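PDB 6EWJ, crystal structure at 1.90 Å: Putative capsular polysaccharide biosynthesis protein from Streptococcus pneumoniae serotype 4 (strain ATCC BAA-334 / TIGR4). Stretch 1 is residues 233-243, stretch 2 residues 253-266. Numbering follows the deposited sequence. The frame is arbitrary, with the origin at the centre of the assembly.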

# COMPACT_ATOMS: atom_id res chain seq x y z
N GLN A 233 7.52 2.73 -10.88
CA GLN A 233 7.15 1.32 -10.90
C GLN A 233 7.98 0.53 -9.94
O GLN A 233 7.42 -0.25 -9.14
CB GLN A 233 7.26 0.71 -12.32
CG GLN A 233 6.11 1.08 -13.23
CD GLN A 233 4.72 0.72 -12.73
OE1 GLN A 233 3.77 1.48 -12.98
NE2 GLN A 233 4.58 -0.39 -12.03
N ILE A 234 9.29 0.77 -9.99
CA ILE A 234 10.28 0.09 -9.18
C ILE A 234 10.07 0.38 -7.68
O ILE A 234 10.09 -0.52 -6.83
CB ILE A 234 11.68 0.50 -9.65
CG1 ILE A 234 12.03 -0.23 -10.96
CG2 ILE A 234 12.79 0.13 -8.65
CD1 ILE A 234 10.87 -0.52 -11.92
N LEU A 235 9.78 1.65 -7.35
CA LEU A 235 9.52 1.99 -5.95
C LEU A 235 8.22 1.42 -5.42
O LEU A 235 8.11 1.17 -4.21
CB LEU A 235 9.52 3.52 -5.73
CG LEU A 235 10.83 4.24 -6.01
CD1 LEU A 235 10.73 5.72 -5.72
CD2 LEU A 235 12.03 3.64 -5.28
N SER A 236 7.23 1.24 -6.28
CA SER A 236 5.91 0.75 -5.91
C SER A 236 5.85 -0.78 -5.73
O SER A 236 4.88 -1.30 -5.15
CB SER A 236 4.88 1.14 -6.95
OG SER A 236 4.98 0.33 -8.12
N LEU A 237 6.87 -1.48 -6.25
CA LEU A 237 6.88 -2.93 -6.30
C LEU A 237 8.23 -3.52 -5.90
O LEU A 237 8.92 -4.22 -6.70
CB LEU A 237 6.49 -3.41 -7.71
CG LEU A 237 5.00 -3.46 -8.05
CD1 LEU A 237 4.80 -3.52 -9.58
CD2 LEU A 237 4.35 -4.66 -7.35
N HIS A 238 8.62 -3.17 -4.66
CA HIS A 238 9.73 -3.79 -3.96
C HIS A 238 11.12 -3.46 -4.48
O HIS A 238 12.12 -4.09 -4.08
CB HIS A 238 9.55 -5.33 -3.90
CG HIS A 238 8.33 -5.78 -3.16
ND1 HIS A 238 8.14 -5.51 -1.82
CD2 HIS A 238 7.29 -6.56 -3.54
CE1 HIS A 238 7.02 -6.08 -1.42
NE2 HIS A 238 6.48 -6.71 -2.45
N GLY A 239 11.24 -2.51 -5.38
CA GLY A 239 12.53 -2.25 -6.01
C GLY A 239 12.94 -3.28 -7.05
O GLY A 239 14.11 -3.32 -7.44
N GLN A 240 11.98 -4.08 -7.52
CA GLN A 240 12.25 -5.20 -8.39
C GLN A 240 12.43 -4.71 -9.83
O GLN A 240 11.67 -3.85 -10.29
CB GLN A 240 11.14 -6.26 -8.30
CG GLN A 240 11.47 -7.53 -9.10
CD GLN A 240 10.56 -8.74 -8.86
OE1 GLN A 240 10.45 -9.23 -7.75
NE2 GLN A 240 9.91 -9.21 -9.91
N THR A 241 13.46 -5.20 -10.49
CA THR A 241 13.71 -4.93 -11.94
C THR A 241 14.08 -6.22 -12.65
O THR A 241 14.59 -7.15 -12.00
CB THR A 241 14.89 -3.94 -12.17
OG1 THR A 241 16.12 -4.54 -11.72
CG2 THR A 241 14.68 -2.64 -11.41
N LYS A 242 13.84 -6.26 -13.96
CA LYS A 242 14.31 -7.32 -14.83
C LYS A 242 15.01 -6.70 -16.04
O LYS A 242 14.53 -5.70 -16.59
CB LYS A 242 13.17 -8.21 -15.31
CG LYS A 242 12.36 -8.91 -14.22
CD LYS A 242 11.75 -10.20 -14.74
CE LYS A 242 10.54 -10.62 -13.87
NZ LYS A 242 10.91 -11.50 -12.77
N ASP A 243 16.11 -7.29 -16.45
CA ASP A 243 16.86 -6.79 -17.61
C ASP A 243 16.31 -7.37 -18.93
O ASP A 243 15.38 -8.19 -18.92
CB ASP A 243 18.39 -6.91 -17.43
CG ASP A 243 18.89 -8.32 -17.21
OD1 ASP A 243 18.27 -9.30 -17.68
OD2 ASP A 243 19.93 -8.45 -16.52
N TRP A 253 12.25 -15.77 -14.93
CA TRP A 253 12.22 -15.72 -13.45
C TRP A 253 13.17 -14.67 -12.87
O TRP A 253 12.89 -14.10 -11.86
CB TRP A 253 12.53 -17.14 -12.86
CG TRP A 253 13.90 -17.60 -13.13
CD1 TRP A 253 14.32 -18.30 -14.22
CD2 TRP A 253 15.06 -17.38 -12.31
NE1 TRP A 253 15.66 -18.50 -14.15
CE2 TRP A 253 16.15 -17.98 -12.98
CE3 TRP A 253 15.28 -16.72 -11.08
CZ2 TRP A 253 17.46 -17.95 -12.48
CZ3 TRP A 253 16.59 -16.70 -10.57
CH2 TRP A 253 17.67 -17.32 -11.29
N GLU A 254 14.32 -14.44 -13.49
CA GLU A 254 15.40 -13.72 -12.84
C GLU A 254 15.15 -12.21 -12.72
O GLU A 254 14.77 -11.56 -13.67
CB GLU A 254 16.75 -14.03 -13.47
CG GLU A 254 17.85 -13.72 -12.51
CD GLU A 254 19.21 -14.08 -12.99
OE1 GLU A 254 19.32 -14.70 -14.07
OE2 GLU A 254 20.16 -13.71 -12.26
N TYR A 255 15.34 -11.69 -11.51
CA TYR A 255 15.16 -10.27 -11.23
C TYR A 255 16.23 -9.87 -10.26
O TYR A 255 16.92 -10.73 -9.70
CB TYR A 255 13.79 -9.97 -10.61
CG TYR A 255 13.50 -10.65 -9.29
CD1 TYR A 255 13.94 -10.10 -8.08
CD2 TYR A 255 12.71 -11.81 -9.22
CE1 TYR A 255 13.65 -10.71 -6.87
CE2 TYR A 255 12.38 -12.40 -8.00
CZ TYR A 255 12.86 -11.86 -6.84
OH TYR A 255 12.59 -12.45 -5.61
N ASP A 256 16.35 -8.56 -10.09
CA ASP A 256 17.19 -7.96 -9.10
C ASP A 256 16.29 -7.06 -8.23
O ASP A 256 15.20 -6.71 -8.62
CB ASP A 256 18.28 -7.16 -9.83
CG ASP A 256 19.40 -6.67 -8.90
OD1 ASP A 256 19.48 -7.10 -7.71
OD2 ASP A 256 20.21 -5.87 -9.36
N ILE A 257 16.78 -6.69 -7.07
CA ILE A 257 16.13 -5.72 -6.21
C ILE A 257 17.15 -4.58 -6.12
O ILE A 257 18.24 -4.80 -5.64
CB ILE A 257 15.84 -6.33 -4.82
CG1 ILE A 257 14.90 -7.54 -4.98
CG2 ILE A 257 15.32 -5.30 -3.83
CD1 ILE A 257 13.52 -7.22 -5.55
N VAL A 258 16.80 -3.38 -6.59
CA VAL A 258 17.81 -2.30 -6.68
C VAL A 258 17.82 -1.39 -5.47
O VAL A 258 18.84 -0.79 -5.16
CB VAL A 258 17.73 -1.46 -7.98
CG1 VAL A 258 18.06 -2.34 -9.18
CG2 VAL A 258 16.39 -0.75 -8.10
N THR A 259 16.70 -1.34 -4.77
CA THR A 259 16.59 -0.60 -3.52
C THR A 259 15.51 -1.32 -2.73
O THR A 259 14.60 -1.88 -3.34
CB THR A 259 16.24 0.89 -3.84
OG1 THR A 259 16.30 1.68 -2.66
CG2 THR A 259 14.89 1.01 -4.37
N PRO A 260 15.56 -1.28 -1.38
CA PRO A 260 14.51 -1.99 -0.62
C PRO A 260 13.24 -1.14 -0.54
O PRO A 260 12.99 -0.49 0.47
CB PRO A 260 15.15 -2.19 0.77
CG PRO A 260 16.51 -1.54 0.69
CD PRO A 260 16.46 -0.58 -0.45
N ALA A 261 12.43 -1.18 -1.61
CA ALA A 261 11.34 -0.26 -1.80
C ALA A 261 9.99 -0.79 -1.26
O ALA A 261 9.99 -1.49 -0.24
CB ALA A 261 11.28 0.17 -3.24
N TYR A 262 8.87 -0.37 -1.84
CA TYR A 262 7.57 -0.29 -1.15
C TYR A 262 6.58 -1.18 -1.91
O TYR A 262 6.98 -1.95 -2.83
CB TYR A 262 7.08 1.19 -1.00
CG TYR A 262 8.16 2.02 -0.41
CD1 TYR A 262 8.31 2.10 0.98
CD2 TYR A 262 9.11 2.65 -1.22
CE1 TYR A 262 9.40 2.80 1.54
CE2 TYR A 262 10.17 3.33 -0.68
CZ TYR A 262 10.33 3.37 0.69
OH TYR A 262 11.41 4.05 1.17
N LYS A 263 5.31 -1.10 -1.54
CA LYS A 263 4.33 -2.06 -1.99
C LYS A 263 3.05 -1.27 -2.07
O LYS A 263 2.25 -1.26 -1.13
CB LYS A 263 4.29 -3.25 -1.00
CG LYS A 263 3.32 -4.34 -1.33
CD LYS A 263 3.45 -4.83 -2.78
CE LYS A 263 2.46 -5.95 -3.09
NZ LYS A 263 2.25 -6.17 -4.54
N CYS A 264 2.84 -0.59 -3.21
CA CYS A 264 1.65 0.20 -3.38
C CYS A 264 1.10 0.25 -4.77
O CYS A 264 0.45 1.23 -5.14
CB CYS A 264 1.91 1.62 -2.85
SG CYS A 264 3.35 2.42 -3.54
N ASN A 265 1.25 -0.84 -5.49
CA ASN A 265 0.67 -1.03 -6.83
C ASN A 265 -0.84 -1.15 -6.81
O ASN A 265 -1.43 -1.43 -5.75
CB ASN A 265 1.26 -2.29 -7.49
CG ASN A 265 1.04 -3.53 -6.66
OD1 ASN A 265 1.44 -3.59 -5.47
ND2 ASN A 265 0.44 -4.55 -7.24
N MET A 266 -1.46 -0.78 -7.94
CA MET A 266 -2.90 -0.91 -8.20
C MET A 266 -3.25 -2.23 -8.83
O MET A 266 -2.55 -2.68 -9.77
CB MET A 266 -3.41 0.24 -9.11
CG MET A 266 -4.91 0.17 -9.28
SD MET A 266 -5.66 1.36 -10.39
CE MET A 266 -5.68 2.73 -9.21
O HOH W 1 10.32 -4.36 -0.35
O HOH W 2 16.80 -9.60 -14.62

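The contact, which buries 912 Å² in all, is bonded chiefly through backbone: stretch 1 leaves a helix, turns, and enters a short antiparallel pairing, while stretch 2 follows it closely enough for six backbone hydrogen bonds to cross between them.

At the helical end, apolar side chains meet. Ile234 CG2 lies 3.7 Å from Val258 CG2, and Leu235 CD2 sits 4.1 Å from Ala261 CB, so methyl groups pack beside the helix. Carbonyls here accept from stretch 2: Tyr262 N donates to Leu235 O at 2.9 Å, and Cys264 N to Ser236 O, also at 2.9 Å. The Ser236 hydroxyl turns back along its own stretch, OG donating to Gln233 O at 2.7 Å.

Leu237 and Lys263 form a single backbone bridge. The leucine CB starts away from stretch 2, but the end of the chain returns, with CD2 3.6 Å from Asn265 CG. Nearby, Lys263 NZ donates to Asn265 OD1 at 2.9 Å, which ties down the polar neighbours of this leucine.

A type I' turn from Leu237 to Gln240 reverses the chain. His238 N donates to Tyr262 O at 2.7 Å, and this same carbonyl lies over one face of the imidazole. A water extends the link, bonded to His238 ND1 and donating to Ala261 O, each at 2.9 Å. Gly239 is the clearest rule here. Its backbone angles (75°/17°) would jam a CB against the preceding carbonyl, and that CB would also fall 1.9 Å from Thr259 O. With hydrogens alone, Gly239 CA instead makes a CA-H...O contact with Thr259 O at 3.4 Å, while Val258 N donates to Gly239 O at 2.8 Å.

The strands then pair. Gln240 and Ile257 are a non-hydrogen-bonded pair with side chains on one face; the close approach of their backbones leaves Gln240 CA 3.3 Å from Asp256 O in another CA-H...O contact. The Gln240 amide group lies over one face of the Tyr255 ring, CD to CG 3.5 Å. Thr241 and Asp256, on the other face of the sheet, close the hydrogen-bonded ring: Thr241 N donates to Asp256 O, and Asp256 N to Thr241 O, both at 3.0 Å and nearly straight.

Beyond the strand, Lys242 reaches along stretch 2, its NZ making a weak hydrogen bond to Trp253 O at 3.4 Å. A second water finishes the contact, accepting from Asp243 N and donating to Glu254 O, each at 3.0 Å.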